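Local coordinates for aldehyde dehydrogenase (Listeria monocytogenes, PDB 3K9D), which probably oxidises aldehyde or oxo groups, with NAD or NADP as the electron acceptor, at residues A276-D281 against L347-A352; L325-T330 against I336-E341. One frame throughout, in Å; residues are numbered along the deposited sequence.

Both contacts belong to one edge of the seven-stranded parallel sheet, their centres about 8 Å apart. Contact 1 joins strands 276-278 and 346-352, which flank strand 324-328 on its two sides; contact 2 starts from that middle strand and reaches the loop 336-341, which leads on to strand 346-352. Along the chain, contact 2 is nested within the loop closed by contact 1. The backbone ties them together through L279 N to I326 O and L347 N to L325 O, both probable hydrogen bonds at 2.8 Å. The contacts lie on opposite faces of the sheet around strand 324-328, the phenylalanine pair under helix 261-273 and Y338 against helix 281-291.

Contact 1 of 2, residues A276-D281 against L347-A352; sequences AHFLSD and LAFYTA
F278 and F349 are carried by two parallel strands, 276-278 and 346-352, on either side of strand 324-328, and with CA atoms 9.2 Å apart they form the closest CA pair of the two segments. The middle strand exchanges backbone hydrogen bonds with both, H277 and L279 pairing with I326 while L347 pairs with L325 and A327. What spans the gap directly is the two aromatic rings. CE1 of F278 comes to 3.9 Å from CD1 of F349, and this rim-first approach makes a T-shaped (edge-to-face) pair in which F278 supplies the edge and F349 the face. The ring centroids are 5.7 Å apart and the planes are inclined at 72°. The rings reach each other with different first torsions. In F349, CG stands anti to the backbone N (chi1 -168°), and the side chain leaves its strand toward the partner; in F278, CG is instead anti to the carbonyl carbon (chi1 -75°), which carries the ring across toward the middle strand. The pair lies on one face of the parallel sheet of the alpha/beta aldehyde dehydrogenase fold, above I326 of the middle strand, which meets both phenylalanines, and under helix 261-273. I268 of that helix touches both rings, and F271 adds to the cover over F278. F349 is buried and also packs on V257 and V259 of strand 256-260, its other neighbour in the sheet, whereas F278 sits on one of the two outermost strands of the sheet within this chain and remains partly exposed.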
ATOM      1  N   ALA A 276      36.268 -13.232  15.858  1.00 28.64           N
ATOM      2  CA  ALA A 276      36.129 -11.772  15.783  1.00 19.28           C
ATOM      3  C   ALA A 276      37.382 -11.029  16.255  1.00 24.42           C
ATOM      4  O   ALA A 276      38.038 -11.423  17.231  1.00 20.27           O
ATOM      5  CB  ALA A 276      34.918 -11.315  16.565  1.00 19.72           C
ATOM      6  N   HIS A 277      37.704  -9.959  15.528  1.00 21.34           N
ATOM      7  CA  HIS A 277      38.812  -9.083  15.832  1.00 14.68           C
ATOM      8  C   HIS A 277      38.341  -7.701  16.246  1.00 20.04           C
ATOM      9  O   HIS A 277      37.723  -6.974  15.464  1.00 18.12           O
ATOM     10  CB  HIS A 277      39.743  -8.949  14.626  1.00 20.14           C
ATOM     11  CG  HIS A 277      41.021  -8.236  14.930  1.00 23.76           C
ATOM     12  ND1 HIS A 277      41.925  -8.694  15.865  1.00 21.02           N
ATOM     13  CD2 HIS A 277      41.564  -7.112  14.404  1.00 21.82           C
ATOM     14  CE1 HIS A 277      42.965  -7.880  15.908  1.00 25.15           C
ATOM     15  NE2 HIS A 277      42.776  -6.920  15.019  1.00 17.68           N
ATOM     16  N   PHE A 278      38.659  -7.354  17.488  1.00 10.12           N
ATOM     17  CA  PHE A 278      38.314  -6.077  18.075  1.00 16.73           C
ATOM     18  C   PHE A 278      39.397  -5.065  17.735  1.00 17.61           C
ATOM     19  O   PHE A 278      40.595  -5.303  17.947  1.00 17.61           O
ATOM     20  CB  PHE A 278      38.143  -6.219  19.588  1.00 13.51           C
ATOM     21  CG  PHE A 278      36.860  -6.894  19.986  1.00 19.15           C
ATOM     22  CD1 PHE A 278      35.738  -6.137  20.304  1.00 18.90           C
ATOM     23  CD2 PHE A 278      36.766  -8.280  20.029  1.00 21.83           C
ATOM     24  CE1 PHE A 278      34.546  -6.752  20.667  1.00 17.76           C
ATOM     25  CE2 PHE A 278      35.582  -8.905  20.386  1.00 20.77           C
ATOM     26  CZ  PHE A 278      34.470  -8.136  20.708  1.00 15.22           C
ATOM     27  N   LEU A 279      38.958  -3.951  17.170  1.00 19.26           N
ATOM     28  CA  LEU A 279      39.839  -2.891  16.749  1.00 15.32           C
ATOM     29  C   LEU A 279      40.222  -2.082  17.965  1.00 24.97           C
ATOM     30  O   LEU A 279      39.445  -1.996  18.918  1.00 20.80           O
ATOM     31  CB  LEU A 279      39.129  -2.002  15.723  1.00 13.52           C
ATOM     32  CG  LEU A 279      38.823  -2.697  14.398  1.00 17.94           C
ATOM     33  CD1 LEU A 279      38.204  -1.709  13.442  1.00 21.82           C
ATOM     34  CD2 LEU A 279      40.106  -3.267  13.804  1.00 15.33           C
ATOM     35  N   SER A 280      41.416  -1.489  17.923  1.00 20.03           N
ATOM     36  CA  SER A 280      41.860  -0.574  18.960  1.00 21.72           C
ATOM     37  C   SER A 280      41.188   0.763  18.684  1.00 18.36           C
ATOM     38  O   SER A 280      40.629   0.951  17.611  1.00 20.54           O
ATOM     39  CB  SER A 280      43.381  -0.427  18.922  1.00 22.09           C
ATOM     40  OG  SER A 280      43.763   0.533  17.959  1.00 16.68           O
ATOM     41  N   ASP A 281      41.242   1.684  19.644  1.00 20.11           N
ATOM     42  CA  ASP A 281      40.702   3.036  19.448  1.00 25.41           C
ATOM     43  C   ASP A 281      41.220   3.679  18.158  1.00 22.06           C
ATOM     44  O   ASP A 281      40.427   4.141  17.333  1.00 19.33           O
ATOM     45  CB  ASP A 281      41.001   3.927  20.665  1.00 33.16           C
ATOM     46  CG  ASP A 281      40.592   5.378  20.445  1.00 41.70           C
ATOM     47  OD1 ASP A 281      39.377   5.662  20.354  1.00 43.72           O
ATOM     48  OD2 ASP A 281      41.495   6.235  20.354  1.00 51.52           O
ATOM     49  N   LEU A 347      31.253  -4.526  12.588  1.00 14.13           N
ATOM     50  CA  LEU A 347      30.291  -4.273  13.660  1.00 22.51           C
ATOM     51  C   LEU A 347      30.703  -3.139  14.601  1.00 18.57           C
ATOM     52  O   LEU A 347      31.881  -2.986  14.910  1.00 18.01           O
ATOM     53  CB  LEU A 347      30.104  -5.536  14.507  1.00 20.56           C
ATOM     54  CG  LEU A 347      29.381  -6.720  13.881  1.00 18.81           C
ATOM     55  CD1 LEU A 347      29.604  -7.953  14.733  1.00 19.39           C
ATOM     56  CD2 LEU A 347      27.874  -6.428  13.687  1.00 15.27           C
ATOM     57  N   ALA A 348      29.723  -2.342  15.032  1.00 14.28           N
ATOM     58  CA  ALA A 348      29.837  -1.566  16.274  1.00 10.35           C
ATOM     59  C   ALA A 348      29.575  -2.426  17.499  1.00 14.83           C
ATOM     60  O   ALA A 348      28.880  -3.435  17.421  1.00 16.31           O
ATOM     61  CB  ALA A 348      28.867  -0.367  16.258  1.00 16.09           C
ATOM     62  N   PHE A 349      30.114  -2.012  18.643  1.00 22.15           N
ATOM     63  CA  PHE A 349      29.908  -2.720  19.910  1.00 17.62           C
ATOM     64  C   PHE A 349      29.595  -1.726  21.042  1.00 14.85           C
ATOM     65  O   PHE A 349      30.457  -0.943  21.435  1.00 19.77           O
ATOM     66  CB  PHE A 349      31.150  -3.547  20.255  1.00 14.81           C
ATOM     67  CG  PHE A 349      30.944  -4.534  21.374  1.00 18.84           C
ATOM     68  CD1 PHE A 349      30.759  -5.886  21.098  1.00 20.35           C
ATOM     69  CD2 PHE A 349      30.972  -4.119  22.715  1.00 22.31           C
ATOM     70  CE1 PHE A 349      30.572  -6.790  22.111  1.00 20.17           C
ATOM     71  CE2 PHE A 349      30.779  -5.032  23.738  1.00 20.96           C
ATOM     72  CZ  PHE A 349      30.601  -6.362  23.439  1.00 21.05           C
ATOM     73  N   TYR A 350      28.368  -1.771  21.563  1.00 16.52           N
ATOM     74  CA  TYR A 350      27.930  -0.850  22.625  1.00 17.64           C
ATOM     75  C   TYR A 350      27.759  -1.566  23.957  1.00 12.26           C
ATOM     76  O   TYR A 350      27.342  -2.729  24.002  1.00 18.91           O
ATOM     77  CB  TYR A 350      26.578  -0.223  22.294  1.00 18.24           C
ATOM     78  CG  TYR A 350      26.508   0.697  21.097  1.00 15.15           C
ATOM     79  CD1 TYR A 350      26.701   2.075  21.239  1.00 12.61           C
ATOM     80  CD2 TYR A 350      26.196   0.198  19.832  1.00 18.35           C
ATOM     81  CE1 TYR A 350      26.591   2.935  20.145  1.00 17.23           C
ATOM     82  CE2 TYR A 350      26.119   1.048  18.719  1.00 20.40           C
ATOM     83  CZ  TYR A 350      26.304   2.412  18.886  1.00 18.69           C
ATOM     84  OH  TYR A 350      26.208   3.255  17.804  1.00 19.53           O
ATOM     85  N   THR A 351      28.030  -0.844  25.036  1.00 17.47           N
ATOM     86  CA  THR A 351      27.793  -1.329  26.393  1.00 18.57           C
ATOM     87  C   THR A 351      26.756  -0.451  27.109  1.00 20.71           C
ATOM     88  O   THR A 351      26.896   0.772  27.189  1.00 23.77           O
ATOM     89  CB  THR A 351      29.098  -1.396  27.204  1.00 21.17           C
ATOM     90  OG1 THR A 351      30.098  -2.094  26.441  1.00 19.20           O
ATOM     91  CG2 THR A 351      28.877  -2.116  28.546  1.00 17.10           C
ATOM     92  N   ALA A 352      25.702  -1.104  27.581  1.00 14.98           N
ATOM     93  CA  ALA A 352      24.621  -0.500  28.366  1.00 16.25           C
ATOM     94  C   ALA A 352      24.635  -1.144  29.751  1.00 19.86           C
ATOM     95  O   ALA A 352      25.299  -2.166  29.933  1.00 23.76           O
ATOM     96  CB  ALA A 352      23.297  -0.755  27.675  1.00 18.13           C
TER

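Contact 2 of 2, residues L325-T330 against I336-E341; sequences LIAEET and IPYSRE
A327 lays its methyl over the ring of Y338, CB standing 3.6 Å from the ring centroid and 14° off the normal, a CH-pi contact centred on the face. The hydroxyl of Y338 is hydrogen-bonded to the carbonyl of A284 in helix 281-291, which fixes the far end of the ring. The edge of the same ring meets E329: OE1 lies near the ring plane, 3.6 Å from Y338 CD2. A bend at chi2 (59°) folds the glutamate chain, and OE1 also rests 3.5 Å from CG2 of I336. A water bridges the segments, donating to E329 OE1 at 2.9 Å and accepting a longer bond from Y338 N at 3.3 Å. The other carboxylate oxygen, OE2, takes the backbone N-H of T330 at 3.0 Å, on its anti side, 34° out of the carboxylate plane, and that of K331 as well, so the carboxylate is gripped at both oxygens. I336 O accepts from both N and OG of S339, closing the 3-10 turn 337-339. The whole is a parallel beta crossover connection folded back onto the strand it has just left, within the alpha/beta sheet of the aldehyde dehydrogenase fold.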
ATOM      1  N   LEU A 325      35.340  -7.291  11.884  1.00 17.08           N
ATOM      2  CA  LEU A 325      36.017  -6.237  12.595  1.00 16.09           C
ATOM      3  C   LEU A 325      35.002  -5.567  13.485  1.00 13.54           C
ATOM      4  O   LEU A 325      33.920  -5.204  13.027  1.00 13.33           O
ATOM      5  CB  LEU A 325      36.654  -5.242  11.616  1.00 20.36           C
ATOM      6  CG  LEU A 325      37.731  -5.842  10.698  1.00 20.65           C
ATOM      7  CD1 LEU A 325      38.200  -4.813   9.671  1.00 21.83           C
ATOM      8  CD2 LEU A 325      38.916  -6.400  11.504  1.00  6.80           C
ATOM      9  N   ILE A 326      35.342  -5.447  14.770  1.00 15.65           N
ATOM     10  CA  ILE A 326      34.454  -4.855  15.768  1.00 19.35           C
ATOM     11  C   ILE A 326      35.072  -3.621  16.444  1.00 18.98           C
ATOM     12  O   ILE A 326      36.177  -3.670  17.002  1.00 13.95           O
ATOM     13  CB  ILE A 326      34.005  -5.898  16.827  1.00 19.56           C
ATOM     14  CG1 ILE A 326      33.575  -7.202  16.156  1.00 13.18           C
ATOM     15  CG2 ILE A 326      32.853  -5.352  17.698  1.00 19.99           C
ATOM     16  CD1 ILE A 326      32.887  -8.214  17.087  1.00  9.19           C
ATOM     17  N   ALA A 327      34.337  -2.514  16.373  1.00 16.08           N
ATOM     18  CA  ALA A 327      34.735  -1.256  16.967  1.00 19.32           C
ATOM     19  C   ALA A 327      33.781  -0.926  18.092  1.00 22.55           C
ATOM     20  O   ALA A 327      32.569  -0.879  17.888  1.00 20.94           O
ATOM     21  CB  ALA A 327      34.691  -0.154  15.925  1.00 14.75           C
ATOM     22  N   GLU A 328      34.323  -0.713  19.285  1.00 18.02           N
ATOM     23  CA  GLU A 328      33.512  -0.224  20.383  1.00 19.70           C
ATOM     24  C   GLU A 328      33.031   1.189  20.053  1.00 23.57           C
ATOM     25  O   GLU A 328      33.767   1.993  19.456  1.00 18.50           O
ATOM     26  CB  GLU A 328      34.264  -0.299  21.716  1.00 19.30           C
ATOM     27  CG  GLU A 328      34.385  -1.748  22.242  1.00 22.94           C
ATOM     28  CD  GLU A 328      34.927  -1.842  23.650  1.00 31.48           C
ATOM     29  OE1 GLU A 328      34.357  -1.219  24.575  1.00 31.88           O
ATOM     30  OE2 GLU A 328      35.914  -2.571  23.841  1.00 32.12           O
ATOM     31  N   GLU A 329      31.774   1.460  20.391  1.00 22.51           N
ATOM     32  CA  GLU A 329      31.144   2.743  20.086  1.00 20.19           C
ATOM     33  C   GLU A 329      30.349   3.246  21.294  1.00 18.69           C
ATOM     34  O   GLU A 329      29.872   2.446  22.107  1.00 21.95           O
ATOM     35  CB  GLU A 329      30.237   2.582  18.854  1.00 17.64           C
ATOM     36  CG  GLU A 329      29.569   3.871  18.372  1.00 24.52           C
ATOM     37  CD  GLU A 329      30.566   4.936  17.999  1.00 23.81           C
ATOM     38  OE1 GLU A 329      31.220   4.775  16.957  1.00 20.63           O
ATOM     39  OE2 GLU A 329      30.696   5.934  18.740  1.00 20.99           O
ATOM     40  N   THR A 330      30.207   4.568  21.407  1.00 25.93           N
ATOM     41  CA  THR A 330      29.432   5.201  22.494  1.00 24.86           C
ATOM     42  C   THR A 330      28.323   6.151  21.979  1.00 25.89           C
ATOM     43  O   THR A 330      27.403   6.519  22.722  1.00 25.05           O
ATOM     44  CB  THR A 330      30.347   6.017  23.447  1.00 25.02           C
ATOM     45  OG1 THR A 330      30.857   7.169  22.762  1.00 23.99           O
ATOM     46  CG2 THR A 330      31.523   5.196  23.964  1.00 24.70           C
ATOM     47  N   ILE A 336      28.663   9.614  12.788  1.00 25.56           N
ATOM     48  CA  ILE A 336      29.194   8.426  13.476  1.00 23.63           C
ATOM     49  C   ILE A 336      28.971   7.182  12.582  1.00 19.46           C
ATOM     50  O   ILE A 336      27.914   6.548  12.632  1.00 19.56           O
ATOM     51  CB  ILE A 336      28.601   8.287  14.918  1.00 25.93           C
ATOM     52  CG1 ILE A 336      29.284   9.261  15.891  1.00 30.26           C
ATOM     53  CG2 ILE A 336      28.830   6.911  15.492  1.00 23.15           C
ATOM     54  CD1 ILE A 336      28.684  10.642  15.981  1.00 24.87           C
ATOM     55  N   PRO A 337      29.963   6.855  11.729  1.00 19.55           N
ATOM     56  CA  PRO A 337      29.862   5.743  10.760  1.00 22.97           C
ATOM     57  C   PRO A 337      29.491   4.352  11.331  1.00 21.89           C
ATOM     58  O   PRO A 337      28.779   3.599  10.665  1.00 17.36           O
ATOM     59  CB  PRO A 337      31.253   5.714  10.110  1.00 23.20           C
ATOM     60  CG  PRO A 337      32.145   6.448  11.051  1.00 21.21           C
ATOM     61  CD  PRO A 337      31.262   7.541  11.605  1.00 24.48           C
ATOM     62  N   TYR A 338      29.933   4.027  12.544  1.00 18.05           N
ATOM     63  CA  TYR A 338      29.589   2.721  13.161  1.00 21.89           C
ATOM     64  C   TYR A 338      28.121   2.567  13.577  1.00 23.85           C
ATOM     65  O   TYR A 338      27.609   1.440  13.682  1.00 22.89           O
ATOM     66  CB  TYR A 338      30.519   2.398  14.339  1.00 22.44           C
ATOM     67  CG  TYR A 338      31.943   2.221  13.895  1.00 19.79           C
ATOM     68  CD1 TYR A 338      32.278   1.246  12.951  1.00 18.64           C
ATOM     69  CD2 TYR A 338      32.956   3.037  14.394  1.00 14.93           C
ATOM     70  CE1 TYR A 338      33.591   1.087  12.520  1.00 26.19           C
ATOM     71  CE2 TYR A 338      34.268   2.891  13.956  1.00 26.92           C
ATOM     72  CZ  TYR A 338      34.576   1.906  13.026  1.00 19.87           C
ATOM     73  OH  TYR A 338      35.876   1.743  12.592  1.00 22.62           O
ATOM     74  N   SER A 339      27.447   3.698  13.791  1.00 22.24           N
ATOM     75  CA  SER A 339      26.027   3.716  14.132  1.00  9.96           C
ATOM     76  C   SER A 339      25.127   3.611  12.901  1.00 23.02           C
ATOM     77  O   SER A 339      23.906   3.736  13.013  1.00 23.55           O
ATOM     78  CB  SER A 339      25.681   4.986  14.922  1.00 15.22           C
ATOM     79  OG  SER A 339      25.676   6.138  14.080  1.00 23.35           O
ATOM     80  N   ARG A 340      25.731   3.360  11.738  1.00 23.67           N
ATOM     81  CA  ARG A 340      25.029   3.349  10.449  1.00 21.69           C
ATOM     82  C   ARG A 340      25.263   2.055   9.658  1.00 18.61           C
ATOM     83  O   ARG A 340      26.060   1.194  10.055  1.00 21.35           O
ATOM     84  CB  ARG A 340      25.441   4.576   9.619  1.00 15.35           C
ATOM     85  CG  ARG A 340      25.208   5.932  10.334  1.00 19.00           C
ATOM     86  CD  ARG A 340      25.627   7.118   9.488  1.00 20.23           C
ATOM     87  NE  ARG A 340      25.116   7.024   8.118  1.00 21.40           N
ATOM     88  CZ  ARG A 340      25.442   7.865   7.136  1.00 23.94           C
ATOM     89  NH1 ARG A 340      24.925   7.707   5.921  1.00 20.32           N
ATOM     90  NH2 ARG A 340      26.283   8.864   7.362  1.00 23.30           N
ATOM     91  N   GLU A 341      24.556   1.914   8.540  1.00 17.82           N
ATOM     92  CA  GLU A 341      24.546   0.668   7.794  1.00 16.58           C
ATOM     93  C   GLU A 341      25.881   0.447   7.080  1.00 17.81           C
ATOM     94  O   GLU A 341      26.303   1.255   6.252  1.00 23.78           O
ATOM     95  CB  GLU A 341      23.359   0.634   6.832  1.00 20.38           C
ATOM     96  CG  GLU A 341      23.305  -0.581   5.917  1.00 24.98           C
ATOM     97  CD  GLU A 341      22.371  -0.351   4.754  1.00 35.28           C
ATOM     98  OE1 GLU A 341      22.664   0.530   3.913  1.00 28.32           O
ATOM     99  OE2 GLU A 341      21.340  -1.039   4.684  1.00 21.97           O
TER
HETATM  100  O   HOH W   1      31.801   5.972  14.381  1.00 19.71           O